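Local atomic coordinates of 6-phospho-alpha-glucosidase (Merdibacter massiliensis, PDB entry 6VC6), a protein that probably hydrolyses 6-phospho-alpha-glucosides as a family 4 glycoside hydrolase that binds NAD and manganese. Residues N175-V180 with D257-T262; F196-Y201 with A355-V360; G346-M351 with G374-F379; L381-Q386 with L412-N417. All coordinates share one frame; numbering follows the deposited sequence.

From the N terminus, 175-180 opens contact 1 and 196-201 opens contact 2. Contact 1 closes at 257-262, joining helix 172-184 to the short strand 259-260. Next, 346-351 opens contact 3. Contact 2 then closes on strand 356-364 of the mixed sheet, so it crosses both contact 1 and contact 3. Contact 3 closes at 374-379, where helix 378-400 begins. Contact 4 follows in series, from that helix to the loop 412-417. None nests inside another. Contact 2 touches each of the other three: Asn261 lies by His200, Phe196 meets Ile376, and Leu384 packs on Gly197. Contacts 3 and 4 also touch, through Met351 and Leu381.

Contact 1 of 4, residues N175-V180 with D257-T262; sequences NIMRSV and DFLPNT
Ile176 packs on Leu259 from a helix turn in which Asn175 O accepts two bonds, from Ser179 N and Ser179 OG. The two donors come from opposite faces of its carbonyl plane. Ser179 OG lies 3.0 Å from Asn175 O, tilted 26° from that plane. No hydrogen bond crosses to 257-262.

The contact itself is apolar and centres on one methyl, Leu259 CD2. Three helix side chains converge on it. Ile176 CG2 is nearest, at 3.7 Å from Leu259 CD2. Val180 CG2, one helical turn on, stands 3.9 Å from Leu259 CD2. Met177, a selenomethionine, starts away from the strand, but bends at both chi2 and chi3 and brings CE within 4.0 Å of Leu259 CD2.

Along the other branch, Ile176 CG1 lies anti to the carbonyl carbon (chi1 -74°), and CD1 is carried over the backbone, 3.6 Å from Asn261 CA. Asn261 OD1 caps Tyr263 N, and Thr262 OG1 bonds Gln172; both partners line the sugar phosphate pocket. The Thr262 side chain is about 6 Å from the bound glucose 6-phosphate. The segments thus join helix 172-184 to the edge strand of the three-stranded antiparallel sheet, and Phe204 of strand 201-209 also touches Ile176 and Met177. With only methyl packing across it, the contact depends on shape and burial rather than on directional bonds.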
loop_
_atom_site.group_PDB
_atom_site.type_symbol
_atom_site.label_atom_id
_atom_site.label_comp_id
_atom_site.label_asym_id
_atom_site.label_seq_id
_atom_site.Cartn_x
_atom_site.Cartn_y
_atom_site.Cartn_z
ATOM N N ASN A 175 -8.832 3.135 -6.161
ATOM C CA ASN A 175 -10.081 3.015 -5.415
ATOM C C ASN A 175 -10.858 4.325 -5.410
ATOM O O ASN A 175 -12.093 4.314 -5.368
ATOM C CB ASN A 175 -9.799 2.556 -3.985
ATOM C CG ASN A 175 -9.560 1.063 -3.892
ATOM O OD1 ASN A 175 -10.014 0.297 -4.742
ATOM N ND2 ASN A 175 -8.847 0.640 -2.855
ATOM N N ILE A 176 -10.156 5.459 -5.454
ATOM C CA ILE A 176 -10.836 6.744 -5.566
ATOM C C ILE A 176 -11.467 6.891 -6.945
ATOM O O ILE A 176 -12.592 7.389 -7.079
ATOM C CB ILE A 176 -9.856 7.890 -5.258
ATOM C CG1 ILE A 176 -9.567 7.944 -3.758
ATOM C CG2 ILE A 176 -10.409 9.222 -5.741
ATOM C CD1 ILE A 176 -8.303 8.684 -3.413
HETATM N N MSE A 177 -10.764 6.453 -7.985
HETATM C CA MSE A 177 -11.305 6.465 -9.339
HETATM C C MSE A 177 -12.520 5.549 -9.429
HETATM O O MSE A 177 -13.500 5.863 -10.105
HETATM C CB MSE A 177 -10.240 6.040 -10.353
HETATM C CG MSE A 177 -9.131 7.063 -10.565
HETATM SE SE MSE A 177 -9.767 8.756 -11.303
HETATM C CE MSE A 177 -9.894 9.788 -9.649
ATOM N N ARG A 178 -12.444 4.409 -8.737
ATOM C CA ARG A 178 -13.592 3.510 -8.672
ATOM C C ARG A 178 -14.763 4.169 -7.957
ATOM O O ARG A 178 -15.919 4.019 -8.373
ATOM C CB ARG A 178 -13.201 2.209 -7.969
ATOM C CG ARG A 178 -12.299 1.301 -8.788
ATOM C CD ARG A 178 -11.857 0.093 -7.978
ATOM N NE ARG A 178 -11.172 -0.899 -8.801
ATOM C CZ ARG A 178 -11.781 -1.904 -9.423
ATOM N NH1 ARG A 178 -13.093 -2.053 -9.317
ATOM N NH2 ARG A 178 -11.077 -2.759 -10.153
ATOM N N SER A 179 -14.484 4.906 -6.879
ATOM C CA SER A 179 -15.544 5.626 -6.180
ATOM C C SER A 179 -16.129 6.726 -7.057
ATOM O O SER A 179 -17.339 6.976 -7.023
ATOM C CB SER A 179 -15.008 6.210 -4.874
ATOM O OG SER A 179 -14.625 5.184 -3.975
ATOM N N VAL A 180 -15.283 7.393 -7.844
ATOM C CA VAL A 180 -15.766 8.423 -8.758
ATOM C C VAL A 180 -16.654 7.808 -9.832
ATOM O O VAL A 180 -17.667 8.396 -10.232
ATOM C CB VAL A 180 -14.576 9.188 -9.366
ATOM C CG1 VAL A 180 -15.004 9.954 -10.609
ATOM C CG2 VAL A 180 -13.968 10.130 -8.336
ATOM N N ASP A 257 -10.037 22.933 -4.775
ATOM C CA ASP A 257 -9.288 22.867 -6.027
ATOM C C ASP A 257 -9.192 21.436 -6.548
ATOM O O ASP A 257 -9.617 21.142 -7.671
ATOM C CB ASP A 257 -7.894 23.469 -5.838
ATOM C CG ASP A 257 -7.915 24.984 -5.801
ATOM O OD1 ASP A 257 -9.019 25.567 -5.847
ATOM O OD2 ASP A 257 -6.827 25.594 -5.732
ATOM N N PHE A 258 -8.637 20.531 -5.746
ATOM C CA PHE A 258 -8.292 19.195 -6.207
ATOM C C PHE A 258 -9.059 18.131 -5.431
ATOM O O PHE A 258 -9.453 18.337 -4.279
ATOM C CB PHE A 258 -6.786 18.940 -6.073
ATOM C CG PHE A 258 -5.929 19.991 -6.724
ATOM C CD1 PHE A 258 -6.313 20.577 -7.919
ATOM C CD2 PHE A 258 -4.740 20.392 -6.139
ATOM C CE1 PHE A 258 -5.528 21.544 -8.518
ATOM C CE2 PHE A 258 -3.949 21.358 -6.734
ATOM C CZ PHE A 258 -4.345 21.935 -7.925
ATOM N N LEU A 259 -9.260 16.987 -6.080
ATOM C CA LEU A 259 -9.879 15.837 -5.432
ATOM C C LEU A 259 -8.842 15.124 -4.572
ATOM O O LEU A 259 -7.817 14.679 -5.099
ATOM C CB LEU A 259 -10.451 14.885 -6.474
ATOM C CG LEU A 259 -11.031 13.556 -5.983
ATOM C CD1 LEU A 259 -12.346 13.776 -5.252
ATOM C CD2 LEU A 259 -11.220 12.596 -7.148
ATOM N N PRO A 260 -9.062 14.992 -3.264
ATOM C CA PRO A 260 -7.995 14.515 -2.378
ATOM C C PRO A 260 -7.964 13.006 -2.193
ATOM O O PRO A 260 -8.992 12.325 -2.177
ATOM C CB PRO A 260 -8.336 15.209 -1.053
ATOM C CG PRO A 260 -9.834 15.267 -1.064
ATOM C CD PRO A 260 -10.257 15.416 -2.512
ATOM N N ASN A 261 -6.745 12.486 -2.066
ATOM C CA ASN A 261 -6.549 11.160 -1.498
ATOM C C ASN A 261 -7.170 11.126 -0.108
ATOM O O ASN A 261 -6.994 12.059 0.679
ATOM C CB ASN A 261 -5.052 10.842 -1.438
ATOM C CG ASN A 261 -4.765 9.396 -1.077
ATOM O OD1 ASN A 261 -5.240 8.886 -0.062
ATOM N ND2 ASN A 261 -3.966 8.731 -1.905
ATOM N N THR A 262 -7.912 10.056 0.193
ATOM C CA THR A 262 -8.645 10.008 1.456
ATOM C C THR A 262 -7.721 10.047 2.666
ATOM O O THR A 262 -8.179 10.368 3.769
ATOM C CB THR A 262 -9.530 8.761 1.526
ATOM O OG1 THR A 262 -8.711 7.590 1.623
ATOM C CG2 THR A 262 -10.416 8.666 0.293
#

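Contact 2 of 4, residues F196-Y201 with A355-V360; sequences FGLNHY and AMVELV. With MN (manganese (II) ion), chain E; G6P (6-O-phosphono-alpha-D-glucopyranose), chain F.
Glu358 is a buried acid whose carboxylate is tied through one water to the loop bearing a manganese ligand, His200. Water 1 donates to Glu358 OE1 at 2.9 Å and accepts from His200 N at 3.1 Å. Glu358 OE1 also bonds Tyr195 OH. The side chain reaches this point because CG is anti to the backbone N (chi1 -162°) and the chain stays extended beyond CG. Water and carboxylate thus appear to position the backbone of a first-shell residue.

The loop is a type II beta turn from Leu198 to Tyr201. Within the turn, His200 NE2 binds manganese at 2.2 Å. The 6-phosphoglucose chelates it through O2 and O3, and O3 lies near the His200 ring plane, at its edge. Cys170 is a further ligand. Two hydroxyls of the bound sugar phosphate, probably the product, sit on the metal next to NAD, consistent with the redox chemistry of family 4 glycosidases.

One backbone bond crosses: Glu358 N lies 2.6 Å from Gly197 O. The chain turns a corner at Gly197, with a phi of 140° that suits glycine. Apolar pairs from the residues before and after Gly197 close in. Phe196 CB is 3.9 Å from Leu359 CD2, and Leu198 CD2 is 3.9 Å from Val357 CG1.

Strand 356-364 pairs with strand 336-343, while helix 378-400 covers Leu198 and Tyr201 and helix 149-159 packs on Asn199.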
loop_
_atom_site.group_PDB
_atom_site.type_symbol
_atom_site.label_atom_id
_atom_site.label_comp_id
_atom_site.label_asym_id
_atom_site.label_seq_id
_atom_site.Cartn_x
_atom_site.Cartn_y
_atom_site.Cartn_z
ATOM N N PHE A 196 -0.637 13.798 -8.386
ATOM C CA PHE A 196 0.687 14.029 -7.828
ATOM C C PHE A 196 0.620 13.882 -6.316
ATOM O O PHE A 196 -0.440 14.052 -5.707
ATOM C CB PHE A 196 1.241 15.414 -8.207
ATOM C CG PHE A 196 0.704 16.548 -7.367
ATOM C CD1 PHE A 196 1.332 16.921 -6.185
ATOM C CD2 PHE A 196 -0.415 17.256 -7.773
ATOM C CE1 PHE A 196 0.842 17.962 -5.417
ATOM C CE2 PHE A 196 -0.908 18.301 -7.010
ATOM C CZ PHE A 196 -0.279 18.654 -5.831
ATOM N N GLY A 197 1.763 13.574 -5.718
ATOM C CA GLY A 197 1.898 13.512 -4.283
ATOM C C GLY A 197 2.755 12.337 -3.872
ATOM O O GLY A 197 3.324 11.631 -4.704
ATOM N N LEU A 198 2.859 12.145 -2.562
ATOM C CA LEU A 198 3.480 10.957 -2.002
ATOM C C LEU A 198 2.416 9.887 -1.772
ATOM O O LEU A 198 1.216 10.127 -1.919
ATOM C CB LEU A 198 4.200 11.289 -0.694
ATOM C CG LEU A 198 5.020 12.580 -0.669
ATOM C CD1 LEU A 198 5.594 12.829 0.718
ATOM C CD2 LEU A 198 6.128 12.536 -1.710
ATOM N N ASN A 199 2.869 8.689 -1.412
ATOM C CA ASN A 199 1.934 7.617 -1.107
ATOM C C ASN A 199 1.081 7.996 0.095
ATOM O O ASN A 199 1.599 8.444 1.121
ATOM C CB ASN A 199 2.680 6.314 -0.835
ATOM C CG ASN A 199 1.737 5.159 -0.572
ATOM O OD1 ASN A 199 0.953 4.781 -1.439
ATOM N ND2 ASN A 199 1.799 4.602 0.630
ATOM N N HIS A 200 -0.235 7.820 -0.044
ATOM C CA HIS A 200 -1.201 8.178 0.995
ATOM C C HIS A 200 -1.109 9.661 1.346
ATOM O O HIS A 200 -1.253 10.058 2.505
ATOM C CB HIS A 200 -1.027 7.306 2.242
ATOM C CG HIS A 200 -1.348 5.864 2.012
ATOM N ND1 HIS A 200 -0.929 4.861 2.860
ATOM C CD2 HIS A 200 -2.025 5.252 1.012
ATOM C CE1 HIS A 200 -1.353 3.697 2.403
ATOM N NE2 HIS A 200 -2.020 3.906 1.283
ATOM N N TYR A 201 -0.874 10.487 0.326
ATOM C CA TYR A 201 -0.711 11.927 0.482
ATOM C C TYR A 201 -0.690 12.583 -0.894
ATOM O O TYR A 201 0.375 12.980 -1.378
ATOM C CB TYR A 201 0.580 12.243 1.246
ATOM C CG TYR A 201 0.510 13.460 2.148
ATOM C CD1 TYR A 201 -0.480 14.421 1.986
ATOM C CD2 TYR A 201 1.446 13.648 3.159
ATOM C CE1 TYR A 201 -0.538 15.535 2.811
ATOM C CE2 TYR A 201 1.396 14.756 3.985
ATOM C CZ TYR A 201 0.404 15.695 3.809
ATOM O OH TYR A 201 0.353 16.799 4.631
ATOM N N ALA A 355 13.412 12.109 -4.171
ATOM C CA ALA A 355 12.167 11.842 -3.467
ATOM C C ALA A 355 11.376 10.762 -4.193
ATOM O O ALA A 355 11.254 10.784 -5.421
ATOM C CB ALA A 355 11.325 13.112 -3.346
HETATM N N MSE A 356 10.854 9.810 -3.429
HETATM C CA MSE A 356 9.953 8.808 -3.984
HETATM C C MSE A 356 8.536 9.369 -3.989
HETATM O O MSE A 356 7.948 9.602 -2.932
HETATM C CB MSE A 356 10.021 7.502 -3.187
HETATM C CG MSE A 356 11.404 6.862 -3.139
HETATM SE SE MSE A 356 12.195 6.544 -4.901
HETATM C CE MSE A 356 11.061 5.079 -5.501
ATOM N N VAL A 357 7.993 9.597 -5.183
ATOM C CA VAL A 357 6.706 10.255 -5.349
ATOM C C VAL A 357 5.748 9.311 -6.069
ATOM O O VAL A 357 6.138 8.267 -6.590
ATOM C CB VAL A 357 6.831 11.591 -6.106
ATOM C CG1 VAL A 357 7.669 12.576 -5.305
ATOM C CG2 VAL A 357 7.437 11.365 -7.481
ATOM N N GLU A 358 4.475 9.704 -6.093
ATOM C CA GLU A 358 3.396 8.910 -6.667
ATOM C C GLU A 358 2.802 9.672 -7.843
ATOM O O GLU A 358 2.289 10.784 -7.666
ATOM C CB GLU A 358 2.324 8.617 -5.614
ATOM C CG GLU A 358 1.387 7.478 -5.959
ATOM C CD GLU A 358 0.520 7.069 -4.785
ATOM O OE1 GLU A 358 -0.203 7.934 -4.247
ATOM O OE2 GLU A 358 0.564 5.884 -4.395
ATOM N N LEU A 359 2.870 9.082 -9.036
ATOM C CA LEU A 359 2.463 9.775 -10.252
ATOM C C LEU A 359 1.868 8.785 -11.244
ATOM O O LEU A 359 2.019 7.568 -11.113
ATOM C CB LEU A 359 3.641 10.507 -10.903
ATOM C CG LEU A 359 4.398 11.550 -10.084
ATOM C CD1 LEU A 359 5.748 11.802 -10.713
ATOM C CD2 LEU A 359 3.600 12.838 -9.980
ATOM N N VAL A 360 1.194 9.335 -12.257
ATOM C CA VAL A 360 0.723 8.534 -13.380
ATOM C C VAL A 360 1.909 8.160 -14.258
ATOM O O VAL A 360 2.751 9.008 -14.583
ATOM C CB VAL A 360 -0.339 9.302 -14.180
ATOM C CG1 VAL A 360 -0.783 8.498 -15.395
ATOM C CG2 VAL A 360 -1.529 9.648 -13.299
HETATM MN MN MN E . -1.889 2.097 0.075
HETATM C C1 G6P F . -5.946 1.612 1.983
HETATM C C2 G6P F . -4.470 1.679 1.565
HETATM C C3 G6P F . -3.609 0.555 2.113
HETATM C C4 G6P F . -3.996 0.296 3.550
HETATM C C5 G6P F . -5.398 -0.283 3.542
HETATM C C6 G6P F . -5.885 -0.455 4.975
HETATM O O1 G6P F . -6.772 1.596 0.811
HETATM O O2 G6P F . -4.383 1.678 0.134
HETATM O O3 G6P F . -2.222 0.897 2.034
HETATM O O4 G6P F . -3.084 -0.642 4.128
HETATM O O5 G6P F . -6.352 0.552 2.873
HETATM O O6 G6P F . -6.868 -1.484 5.004
HETATM P P G6P F . -7.350 -2.112 6.403
HETATM O O1P G6P F . -6.300 -3.162 6.681
HETATM O O2P G6P F . -7.340 -0.948 7.366
HETATM O O3P G6P F . -8.730 -2.645 6.104
HETATM O O HOH W 1 -1.884 6.567 -2.346
#

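Contact 3 of 4, residues G346-M351 with G374-F379; sequences GAIANM and GNIPQF
The amide of Asn350 has Ile376 O near its plane at the ND2 edge, while Asn375 CB comes against Asn350 CG and Asn375 OD1 against Asn350 CB. The two asparagine amides cross with their planes 73° apart. Asn350 belongs to a type I beta turn, Ile348 to Met351, in the loop between strands 336-343 and 356-364. Its amide pairs with both polar backbone atoms of Ile376. Asn350 ND2 donates to Ile376 O at 3.0 Å, on a lone pair in the carbonyl plane. Asn350 OD1 accepts from Ile376 N at 3.2 Å, with the donor tilted 30° from its plane. Asn350 can do this because CG sits between the backbone N and the carbonyl carbon (chi1 49°), which turns the amide across the loop.

With an alanine here the amide is gone, and Ile376 N and Ile376 O would probably both be left without their mates, so that the chain before helix 378-400 could shift.

Asn375 OD1 lies against the middle of the turn, 3.2 Å from Ala349 CB. A single bridge joins Ile348 and Gly374. Ala349 N donates to Gly374 O at 3.0 Å, coming from above the carbonyl plane, while the return bond from Gly374 N to Ala347 O is weak.

The buried side chain of Ile376 packs beside the polar pairing. Ile376 CD1 lies 4.0 Å from Ile348 CG2, and the selenium of Met351 also touches it. At the outer end water 2 donates to Gly346 O at 2.6 Å and accepts from Gly374 N at 3.0 Å.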
loop_
_atom_site.group_PDB
_atom_site.type_symbol
_atom_site.label_atom_id
_atom_site.label_comp_id
_atom_site.label_asym_id
_atom_site.label_seq_id
_atom_site.Cartn_x
_atom_site.Cartn_y
_atom_site.Cartn_z
ATOM N N GLY A 346 12.853 15.404 -11.182
ATOM C CA GLY A 346 12.308 16.420 -12.053
ATOM C C GLY A 346 10.837 16.266 -12.381
ATOM O O GLY A 346 10.222 17.231 -12.852
ATOM N N ALA A 347 10.259 15.085 -12.150
ATOM C CA ALA A 347 8.845 14.881 -12.456
ATOM C C ALA A 347 7.968 15.836 -11.656
ATOM O O ALA A 347 6.988 16.380 -12.179
ATOM C CB ALA A 347 8.458 13.429 -12.193
ATOM N N ILE A 348 8.297 16.046 -10.386
ATOM C CA ILE A 348 7.788 17.171 -9.613
ATOM C C ILE A 348 8.921 18.186 -9.547
ATOM O O ILE A 348 9.924 17.968 -8.857
ATOM C CB ILE A 348 7.315 16.744 -8.217
ATOM C CG1 ILE A 348 6.251 15.650 -8.331
ATOM C CG2 ILE A 348 6.767 17.940 -7.453
ATOM C CD1 ILE A 348 5.604 15.279 -7.011
ATOM N N ALA A 349 8.764 19.297 -10.270
ATOM C CA ALA A 349 9.913 20.126 -10.621
ATOM C C ALA A 349 10.512 20.852 -9.421
ATOM O O ALA A 349 11.729 21.062 -9.380
ATOM C CB ALA A 349 9.520 21.130 -11.706
ATOM N N ASN A 350 9.695 21.247 -8.444
ATOM C CA ASN A 350 10.189 22.011 -7.305
ATOM C C ASN A 350 10.379 21.155 -6.055
ATOM O O ASN A 350 10.380 21.689 -4.941
ATOM C CB ASN A 350 9.261 23.191 -7.009
ATOM C CG ASN A 350 7.802 22.791 -6.948
ATOM O OD1 ASN A 350 7.438 21.669 -7.296
ATOM N ND2 ASN A 350 6.955 23.716 -6.510
HETATM N N MSE A 351 10.543 19.846 -6.216
HETATM C CA MSE A 351 10.928 18.980 -5.107
HETATM C C MSE A 351 12.250 18.294 -5.440
HETATM O O MSE A 351 12.649 18.243 -6.604
HETATM C CB MSE A 351 9.836 17.950 -4.806
HETATM C CG MSE A 351 8.733 18.481 -3.899
HETATM SE SE MSE A 351 7.305 17.196 -3.544
HETATM C CE MSE A 351 8.323 15.878 -2.529
ATOM N N GLY A 374 5.369 19.229 -13.373
ATOM C CA GLY A 374 5.773 20.612 -13.243
ATOM C C GLY A 374 5.866 21.035 -11.791
ATOM O O GLY A 374 5.948 20.220 -10.868
ATOM N N ASN A 375 5.852 22.350 -11.593
ATOM C CA ASN A 375 5.896 22.910 -10.251
ATOM C C ASN A 375 4.515 22.836 -9.612
ATOM O O ASN A 375 3.528 23.303 -10.189
ATOM C CB ASN A 375 6.388 24.357 -10.294
ATOM C CG ASN A 375 7.796 24.475 -10.843
ATOM O OD1 ASN A 375 8.737 23.895 -10.301
ATOM N ND2 ASN A 375 7.947 25.229 -11.926
ATOM N N ILE A 376 4.446 22.243 -8.425
ATOM C CA ILE A 376 3.190 22.129 -7.688
ATOM C C ILE A 376 2.975 23.416 -6.900
ATOM O O ILE A 376 3.952 24.106 -6.573
ATOM C CB ILE A 376 3.191 20.895 -6.773
ATOM C CG1 ILE A 376 4.413 20.907 -5.853
ATOM C CG2 ILE A 376 3.157 19.621 -7.603
ATOM C CD1 ILE A 376 4.417 19.788 -4.834
ATOM N N PRO A 377 1.732 23.784 -6.585
ATOM C CA PRO A 377 1.493 25.035 -5.854
ATOM C C PRO A 377 2.166 25.043 -4.488
ATOM O O PRO A 377 2.549 24.008 -3.939
ATOM C CB PRO A 377 -0.034 25.083 -5.723
ATOM C CG PRO A 377 -0.530 24.259 -6.866
ATOM C CD PRO A 377 0.475 23.155 -7.026
ATOM N N GLN A 378 2.296 26.254 -3.936
ATOM C CA GLN A 378 3.072 26.447 -2.714
ATOM C C GLN A 378 2.447 25.723 -1.526
ATOM O O GLN A 378 3.163 25.168 -0.684
ATOM C CB GLN A 378 3.206 27.940 -2.418
ATOM C CG GLN A 378 4.229 28.275 -1.346
ATOM C CD GLN A 378 5.645 28.312 -1.883
ATOM O OE1 GLN A 378 5.912 28.913 -2.924
ATOM N NE2 GLN A 378 6.564 27.669 -1.172
ATOM N N PHE A 379 1.114 25.726 -1.436
ATOM C CA PHE A 379 0.444 25.088 -0.306
ATOM C C PHE A 379 0.761 23.600 -0.241
ATOM O O PHE A 379 1.027 23.058 0.838
ATOM C CB PHE A 379 -1.065 25.315 -0.403
ATOM C CG PHE A 379 -1.862 24.569 0.629
ATOM C CD1 PHE A 379 -1.721 24.857 1.977
ATOM C CD2 PHE A 379 -2.760 23.584 0.250
ATOM C CE1 PHE A 379 -2.455 24.173 2.928
ATOM C CE2 PHE A 379 -3.498 22.897 1.196
ATOM C CZ PHE A 379 -3.345 23.191 2.537
HETATM O O HOH W 2 8.178 18.469 -13.882
#

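Contact 4 of 4, residues L381-Q386 with L412-N417; sequences LGLLVQ and LNRLIN
Gln386 reaches Leu412 and Arg414 because its chain is fully drawn out: CG is anti to the backbone N (chi1 171°) and CD continues the line (chi2 -173°). The amide then bonds both ways. NE2 donates to Leu412 O at 3.0 Å, nearly in line with the carbonyl, and so serves an acceptor at the end of helix 403-412. Gln386 OE1 accepts a weak bond from Arg414 NH1, 3.5 Å away. That oxygen lies in the guanidinium plane, and the two flat groups stand 87° apart.

Arg414 is also held from one face. Leu383 CD2 sits over the centre of the guanidinium, 3.7 Å from Arg414 CZ. Arg414 NE has a stronger partner in Tyr267 O.

An alanine in place of Gln386 would probably leave Leu412 O without this donor and open a gap beside the Arg414 chain.

Next to it Asn413 forms an Asx turn, its OD1 accepting from Leu415 N at 2.9 Å. That turn starts the link to helix 419-432. The contact thus docks the end of helix 403-412 on helix 378-400, with Leu412 against Leu393, Leu383 against Tyr201 and Trp203 of strand 201-209, and Leu415 against helix 264-268.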
loop_
_atom_site.group_PDB
_atom_site.type_symbol
_atom_site.label_atom_id
_atom_site.label_comp_id
_atom_site.label_asym_id
_atom_site.label_seq_id
_atom_site.Cartn_x
_atom_site.Cartn_y
_atom_site.Cartn_z
ATOM N N LEU A 381 3.361 22.138 -1.801
ATOM C CA LEU A 381 4.801 21.969 -1.646
ATOM C C LEU A 381 5.191 21.940 -0.174
ATOM O O LEU A 381 6.021 21.124 0.241
ATOM C CB LEU A 381 5.547 23.086 -2.376
ATOM C CG LEU A 381 7.074 23.013 -2.318
ATOM C CD1 LEU A 381 7.585 21.876 -3.187
ATOM C CD2 LEU A 381 7.700 24.334 -2.735
ATOM N N GLY A 382 4.596 22.822 0.633
ATOM C CA GLY A 382 4.907 22.832 2.052
ATOM C C GLY A 382 4.485 21.554 2.752
ATOM O O GLY A 382 5.195 21.050 3.625
ATOM N N LEU A 383 3.328 21.008 2.371
ATOM C CA LEU A 383 2.847 19.780 2.996
ATOM C C LEU A 383 3.731 18.592 2.631
ATOM O O LEU A 383 4.109 17.797 3.500
ATOM C CB LEU A 383 1.398 19.514 2.585
ATOM C CG LEU A 383 0.320 20.423 3.178
ATOM C CD1 LEU A 383 -1.006 20.217 2.460
ATOM C CD2 LEU A 383 0.168 20.176 4.670
ATOM N N LEU A 384 4.074 18.457 1.349
ATOM C CA LEU A 384 4.781 17.262 0.896
ATOM C C LEU A 384 6.250 17.289 1.300
ATOM O O LEU A 384 6.822 16.248 1.642
ATOM C CB LEU A 384 4.639 17.113 -0.618
ATOM C CG LEU A 384 3.225 16.810 -1.117
ATOM C CD1 LEU A 384 3.248 16.426 -2.587
ATOM C CD2 LEU A 384 2.579 15.714 -0.282
ATOM N N VAL A 385 6.882 18.465 1.262
ATOM C CA VAL A 385 8.284 18.554 1.661
ATOM C C VAL A 385 8.435 18.253 3.147
ATOM O O VAL A 385 9.416 17.629 3.571
ATOM C CB VAL A 385 8.859 19.934 1.290
ATOM C CG1 VAL A 385 10.223 20.142 1.931
ATOM C CG2 VAL A 385 8.965 20.068 -0.222
ATOM N N GLN A 386 7.462 18.671 3.960
ATOM C CA GLN A 386 7.489 18.325 5.378
ATOM C C GLN A 386 7.395 16.817 5.577
ATOM O O GLN A 386 8.111 16.245 6.408
ATOM C CB GLN A 386 6.353 19.032 6.118
ATOM C CG GLN A 386 6.172 18.568 7.559
ATOM C CD GLN A 386 4.943 19.161 8.220
ATOM O OE1 GLN A 386 4.035 19.651 7.549
ATOM N NE2 GLN A 386 4.908 19.118 9.547
ATOM N N LEU A 412 9.281 16.302 13.403
ATOM C CA LEU A 412 8.908 17.031 12.196
ATOM C C LEU A 412 7.545 16.604 11.667
ATOM O O LEU A 412 6.825 17.426 11.086
ATOM C CB LEU A 412 9.979 16.836 11.123
ATOM C CG LEU A 412 9.758 17.485 9.756
ATOM C CD1 LEU A 412 9.505 18.976 9.896
ATOM C CD2 LEU A 412 10.950 17.224 8.853
ATOM N N ASN A 413 7.172 15.340 11.863
ATOM C CA ASN A 413 5.956 14.808 11.260
ATOM C C ASN A 413 4.728 15.594 11.707
ATOM O O ASN A 413 4.628 16.028 12.858
ATOM C CB ASN A 413 5.792 13.329 11.614
ATOM C CG ASN A 413 4.679 12.663 10.829
ATOM O OD1 ASN A 413 3.500 12.818 11.146
ATOM N ND2 ASN A 413 5.049 11.916 9.795
ATOM N N ARG A 414 3.786 15.766 10.777
ATOM C CA ARG A 414 2.625 16.612 11.025
ATOM C C ARG A 414 1.702 16.028 12.087
ATOM O O ARG A 414 1.043 16.781 12.812
ATOM C CB ARG A 414 1.855 16.828 9.723
ATOM C CG ARG A 414 1.227 18.199 9.594
ATOM C CD ARG A 414 0.559 18.376 8.240
ATOM N NE ARG A 414 -0.488 19.392 8.286
ATOM C CZ ARG A 414 -0.260 20.700 8.281
ATOM N NH1 ARG A 414 0.982 21.161 8.228
ATOM N NH2 ARG A 414 -1.276 21.551 8.329
ATOM N N LEU A 415 1.636 14.704 12.194
ATOM C CA LEU A 415 0.719 14.052 13.119
ATOM C C LEU A 415 1.301 13.877 14.517
ATOM O O LEU A 415 0.618 13.336 15.392
ATOM C CB LEU A 415 0.284 12.696 12.554
ATOM C CG LEU A 415 -0.305 12.757 11.140
ATOM C CD1 LEU A 415 -0.870 11.409 10.719
ATOM C CD2 LEU A 415 -1.372 13.839 11.045
ATOM N N ILE A 416 2.524 14.351 14.735
ATOM C CA ILE A 416 3.097 14.419 16.072
ATOM C C ILE A 416 3.393 15.861 16.481
ATOM O O ILE A 416 2.855 16.354 17.453
ATOM C CB ILE A 416 4.363 13.557 16.181
ATOM C CG1 ILE A 416 3.984 12.081 16.176
ATOM C CG2 ILE A 416 5.149 13.905 17.433
ATOM C CD1 ILE A 416 3.142 11.677 15.000
ATOM N N ASN A 417 4.237 16.528 15.705
ATOM C CA ASN A 417 4.362 17.983 15.685
ATOM C C ASN A 417 4.990 18.577 16.941
ATOM O O ASN A 417 5.044 19.806 17.066
ATOM C CB ASN A 417 3.003 18.652 15.442
ATOM C CG ASN A 417 3.126 19.988 14.740
ATOM O OD1 ASN A 417 4.000 20.179 13.896
ATOM N ND2 ASN A 417 2.249 20.922 15.089
#